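Local coordinates for protein ribose-5-phosphate isomerase RpiB (Thermotoga maritima, PDB 1O1X) that probably acts as a ribose-5-phosphate isomerase of the LacAB/RpiB family, interconverting ribose 5-phosphate and ribulose 5-phosphate, at residues R105-R108 with S109-A113; R144-R147 with R148-K151. All coordinates share one frame; numbering follows the deposited sequence.

Following the chain from the N terminus, interaction 1 comes first. It covers the end of helix 101-109 and the turn that leads into strand 115-117. Interaction 2 lies wholly near the C terminus, at helix 145-152. Both are local, with segments that adjoin, so neither closes a long loop. They stand in series and neither nest nor cross. Helix 125-137 lies between them in sequence. In space they touch, with centres about 11 Å apart: the rings of His110 and His145 stack, and Ile149 packs on Asn111 and Asn112. The C-terminal helix is thus tied to the turn after helix 101-109. Both contacts also reach the second subunit.

Interaction 1 (R105-R108 with S109-A113); sequences RLAR and SHNNA
Arg105 and Ser109 meet one helical turn apart. Arg105 O accepts a hydrogen bond from Ser109 N at 2.9 Å. Their side chains are joined by a water, which accepts from Arg105 NH1 at the guanidinium edge and donates to Ser109 OG. The arginine also forms a salt bridge with Asp102 and a cation-pi contact with Trp130 of the third subunit.

Leu106 lies alongside His110. Its CD2 methyl sits over one ring face in a CH-pi contact, 3.7 Å from the His110 ring centroid. His145 stacks on the other face, so the imidazole is held between a methyl and a second ring. Leu106 O also takes His110 N at 2.8 Å.

Ala107 O reaches past the helix end to Ala113 N, 2.9 Å away. The CB atoms of Ala107 and Ala113 touch at 3.9 Å.

Arg108 folds back over the turn through two bends, chi2 -71° and chi3 -49°. Its NH1 then donates twice, to Ala113 O at 2.8 Å and to Asn112 OD1 at 3.0 Å. The guanidinium and amide planes are 47° apart. A second water donates to Asn112 OD1 and accepts from Arg108 NH2, closing a small ring. A leucine in its place would probably leave Ala113 O and Asn112 OD1 without this shared donor and the turn less firmly held.

Asn112, with positive phi, takes the chain out of the helix. This is a helix C-terminus closed by a backbone bond and the guanidinium of Arg108, and it carries His110, the predicted proton donor, and Asn111, predicted to bind D-ribulose 5-phosphate.

Interaction 2 (R144-R147 with R148-K151); sequences RHER and RIRK
A salt bridge between Arg150 and Glu146 spans one turn of the helix. Arg150 NE donates to Glu146 OE2 at 2.8 Å, and the bond is nearly straight. The carboxylate offers its anti lone pair, and OE2 lies in the guanidinium plane at its edge. The two flat groups are almost perpendicular, 87° apart. Glu146 reaches across because its chain bends at chi2 (61°), while Arg150 runs extended from CG to NE.

Two more salt-bridging side chains turn to the second subunit. Arg148 NE bonds to Asp53 of that subunit, and Lys151 NZ forms salt bridges with its Asp53 and Asp56.

The His145 ring and the Arg148 guanidinium cross with their planes 70° apart. His145 ND1 lies 3.8 Å from Arg148 NH1, and a water bridges the gap. It lies in the ring plane of His145, 2.7 Å from His145 ND1, and accepts from Arg148 NH1 at 3.1 Å.

The backbone supplies the helical bonds. Ile149 N donates to His145 O, Arg150 N to Glu146 O at 3.0 Å, and Lys151 N to Arg147 O at 2.9 Å.

Packing completes the contact. Arg144 O lies over one face of the Arg148 guanidinium, toward its rim and 3.7 Å above the plane. Arg147 and Lys151 run side by side, with Arg147 CG and Lys151 CE 4.0 Å apart. The buried Ile149 crosses Glu146 at a slant and packs on Tyr54 of the second subunit.

The helix thus probably presents a basic surface. Glu146 probably offsets part of the positive charge, as do Asp53 and Asp56 of the second subunit. Arg144 and Arg148 are predicted to bind D-ribulose 5-phosphate, and positive charge near His110 is consistent with holding a phosphorylated sugar.

Interaction 1 (R105-R108 with S109-A113)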
# COMPACT_ATOMS: atom_id res chain seq x y z
N ARG A 105 -8.05 -5.88 10.37
CA ARG A 105 -8.61 -5.50 11.65
C ARG A 105 -10.01 -4.87 11.46
O ARG A 105 -10.96 -5.28 12.09
CB ARG A 105 -7.67 -4.56 12.42
CG ARG A 105 -8.26 -3.95 13.70
CD ARG A 105 -7.30 -3.03 14.40
NE ARG A 105 -6.93 -1.84 13.61
CZ ARG A 105 -7.67 -0.71 13.47
NH1 ARG A 105 -8.86 -0.60 14.06
NH2 ARG A 105 -7.20 0.31 12.75
N LEU A 106 -10.12 -3.88 10.59
CA LEU A 106 -11.37 -3.22 10.35
C LEU A 106 -12.39 -4.12 9.64
O LEU A 106 -13.56 -4.07 9.94
CB LEU A 106 -11.15 -1.88 9.61
CG LEU A 106 -10.50 -0.76 10.45
CD1 LEU A 106 -10.16 0.42 9.63
CD2 LEU A 106 -11.39 -0.36 11.60
N ALA A 107 -11.94 -4.98 8.73
CA ALA A 107 -12.82 -5.93 8.08
C ALA A 107 -13.57 -6.77 9.13
O ALA A 107 -14.76 -7.03 8.97
CB ALA A 107 -12.03 -6.84 7.13
N ARG A 108 -12.88 -7.15 10.19
CA ARG A 108 -13.46 -7.92 11.28
C ARG A 108 -14.28 -7.08 12.24
O ARG A 108 -15.43 -7.39 12.53
CB ARG A 108 -12.34 -8.64 12.02
CG ARG A 108 -11.66 -9.75 11.17
CD ARG A 108 -12.51 -11.02 10.90
NE ARG A 108 -13.05 -11.46 12.17
CZ ARG A 108 -14.31 -11.61 12.51
NH1 ARG A 108 -15.29 -11.51 11.64
NH2 ARG A 108 -14.57 -11.86 13.77
N SER A 109 -13.68 -5.98 12.72
CA SER A 109 -14.26 -5.08 13.73
C SER A 109 -15.54 -4.44 13.24
O SER A 109 -16.53 -4.37 14.00
CB SER A 109 -13.29 -3.93 14.07
OG SER A 109 -12.23 -4.47 14.80
N HIS A 110 -15.51 -3.95 11.99
CA HIS A 110 -16.62 -3.21 11.41
C HIS A 110 -17.50 -4.00 10.45
O HIS A 110 -18.71 -3.80 10.42
CB HIS A 110 -16.09 -1.94 10.73
CG HIS A 110 -15.44 -0.98 11.67
ND1 HIS A 110 -15.05 0.28 11.28
CD2 HIS A 110 -15.18 -1.07 13.00
CE1 HIS A 110 -14.55 0.92 12.33
NE2 HIS A 110 -14.61 0.12 13.38
N ASN A 111 -16.92 -4.89 9.65
CA ASN A 111 -17.69 -5.58 8.62
C ASN A 111 -18.01 -7.04 8.97
O ASN A 111 -18.65 -7.72 8.17
CB ASN A 111 -16.98 -5.51 7.25
CG ASN A 111 -16.59 -4.09 6.86
OD1 ASN A 111 -17.42 -3.28 6.40
ND2 ASN A 111 -15.33 -3.79 7.02
N ASN A 112 -17.55 -7.50 10.14
CA ASN A 112 -17.69 -8.90 10.58
C ASN A 112 -17.35 -9.84 9.41
O ASN A 112 -18.06 -10.79 9.12
CB ASN A 112 -19.12 -9.19 11.09
CG ASN A 112 -19.21 -10.47 11.89
OD1 ASN A 112 -18.17 -10.99 12.31
ND2 ASN A 112 -20.44 -10.98 12.14
N ALA A 113 -16.24 -9.57 8.75
CA ALA A 113 -15.89 -10.29 7.55
C ALA A 113 -15.68 -11.76 7.85
O ALA A 113 -15.08 -12.13 8.88
CB ALA A 113 -14.69 -9.68 6.93
O HOH W 1 -10.61 -2.28 15.51
O HOH W 2 -17.38 -12.52 14.45

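Interaction 2 (R144-R147 with R148-K151)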
# COMPACT_ATOMS: atom_id res chain seq x y z
N ARG A 144 -23.22 -0.16 15.99
CA ARG A 144 -23.87 0.42 14.85
C ARG A 144 -23.48 -0.21 13.54
O ARG A 144 -24.09 0.08 12.51
CB ARG A 144 -23.65 1.94 14.83
CG ARG A 144 -24.26 2.61 16.06
CD ARG A 144 -25.80 2.41 16.13
NE ARG A 144 -26.49 3.38 16.99
CZ ARG A 144 -27.79 3.56 17.00
NH1 ARG A 144 -28.57 2.81 16.22
NH2 ARG A 144 -28.30 4.45 17.78
N HIS A 145 -22.48 -1.08 13.57
CA HIS A 145 -22.04 -1.79 12.35
C HIS A 145 -23.05 -2.85 11.98
O HIS A 145 -23.15 -3.17 10.81
CB HIS A 145 -20.67 -2.43 12.54
CG HIS A 145 -19.64 -1.47 13.02
ND1 HIS A 145 -19.16 -0.44 12.23
CD2 HIS A 145 -19.05 -1.33 14.23
CE1 HIS A 145 -18.31 0.28 12.95
NE2 HIS A 145 -18.21 -0.24 14.16
N GLU A 146 -23.79 -3.39 12.96
CA GLU A 146 -24.68 -4.54 12.71
C GLU A 146 -25.77 -4.20 11.69
O GLU A 146 -26.01 -4.99 10.76
CB GLU A 146 -25.30 -5.07 14.01
CG GLU A 146 -26.30 -6.22 13.87
CD GLU A 146 -25.71 -7.49 13.25
OE1 GLU A 146 -24.47 -7.67 13.31
OE2 GLU A 146 -26.47 -8.31 12.68
N ARG A 147 -26.38 -3.02 11.83
CA ARG A 147 -27.38 -2.55 10.87
C ARG A 147 -26.84 -2.55 9.43
O ARG A 147 -27.55 -2.91 8.48
CB ARG A 147 -27.88 -1.17 11.23
CG ARG A 147 -28.96 -0.65 10.29
CD ARG A 147 -29.48 0.70 10.70
NE ARG A 147 -30.20 0.57 11.95
CZ ARG A 147 -30.57 1.58 12.72
NH1 ARG A 147 -30.34 2.83 12.35
NH2 ARG A 147 -31.16 1.35 13.87
N ARG A 148 -25.60 -2.11 9.28
CA ARG A 148 -24.98 -1.98 7.96
C ARG A 148 -24.75 -3.33 7.34
O ARG A 148 -25.07 -3.51 6.17
CB ARG A 148 -23.67 -1.21 8.04
CG ARG A 148 -23.94 0.21 8.44
CD ARG A 148 -22.75 0.91 8.97
NE ARG A 148 -23.12 2.24 9.47
CZ ARG A 148 -22.39 2.90 10.33
NH1 ARG A 148 -21.27 2.37 10.79
NH2 ARG A 148 -22.80 4.08 10.76
N ILE A 149 -24.26 -4.27 8.12
CA ILE A 149 -24.04 -5.63 7.62
C ILE A 149 -25.34 -6.33 7.22
O ILE A 149 -25.39 -7.09 6.21
CB ILE A 149 -23.04 -6.49 8.44
CG1 ILE A 149 -23.54 -6.90 9.78
CG2 ILE A 149 -21.65 -5.81 8.54
CD1 ILE A 149 -22.60 -7.89 10.41
N ARG A 150 -26.40 -6.11 7.99
CA ARG A 150 -27.73 -6.61 7.61
C ARG A 150 -28.26 -5.97 6.31
O ARG A 150 -28.78 -6.67 5.41
CB ARG A 150 -28.71 -6.37 8.76
CG ARG A 150 -28.41 -7.20 9.98
CD ARG A 150 -29.46 -6.97 11.02
NE ARG A 150 -29.19 -7.67 12.27
CZ ARG A 150 -30.11 -7.94 13.19
NH1 ARG A 150 -31.38 -7.59 13.03
NH2 ARG A 150 -29.74 -8.59 14.27
N LYS A 151 -28.07 -4.66 6.17
CA LYS A 151 -28.45 -3.93 4.96
C LYS A 151 -27.76 -4.46 3.69
O LYS A 151 -28.35 -4.44 2.61
CB LYS A 151 -28.24 -2.41 5.12
CG LYS A 151 -29.31 -1.70 5.91
CD LYS A 151 -29.10 -0.19 5.98
CE LYS A 151 -30.25 0.52 6.64
NZ LYS A 151 -30.02 2.00 6.64
O HOH W 3 -19.54 0.08 9.57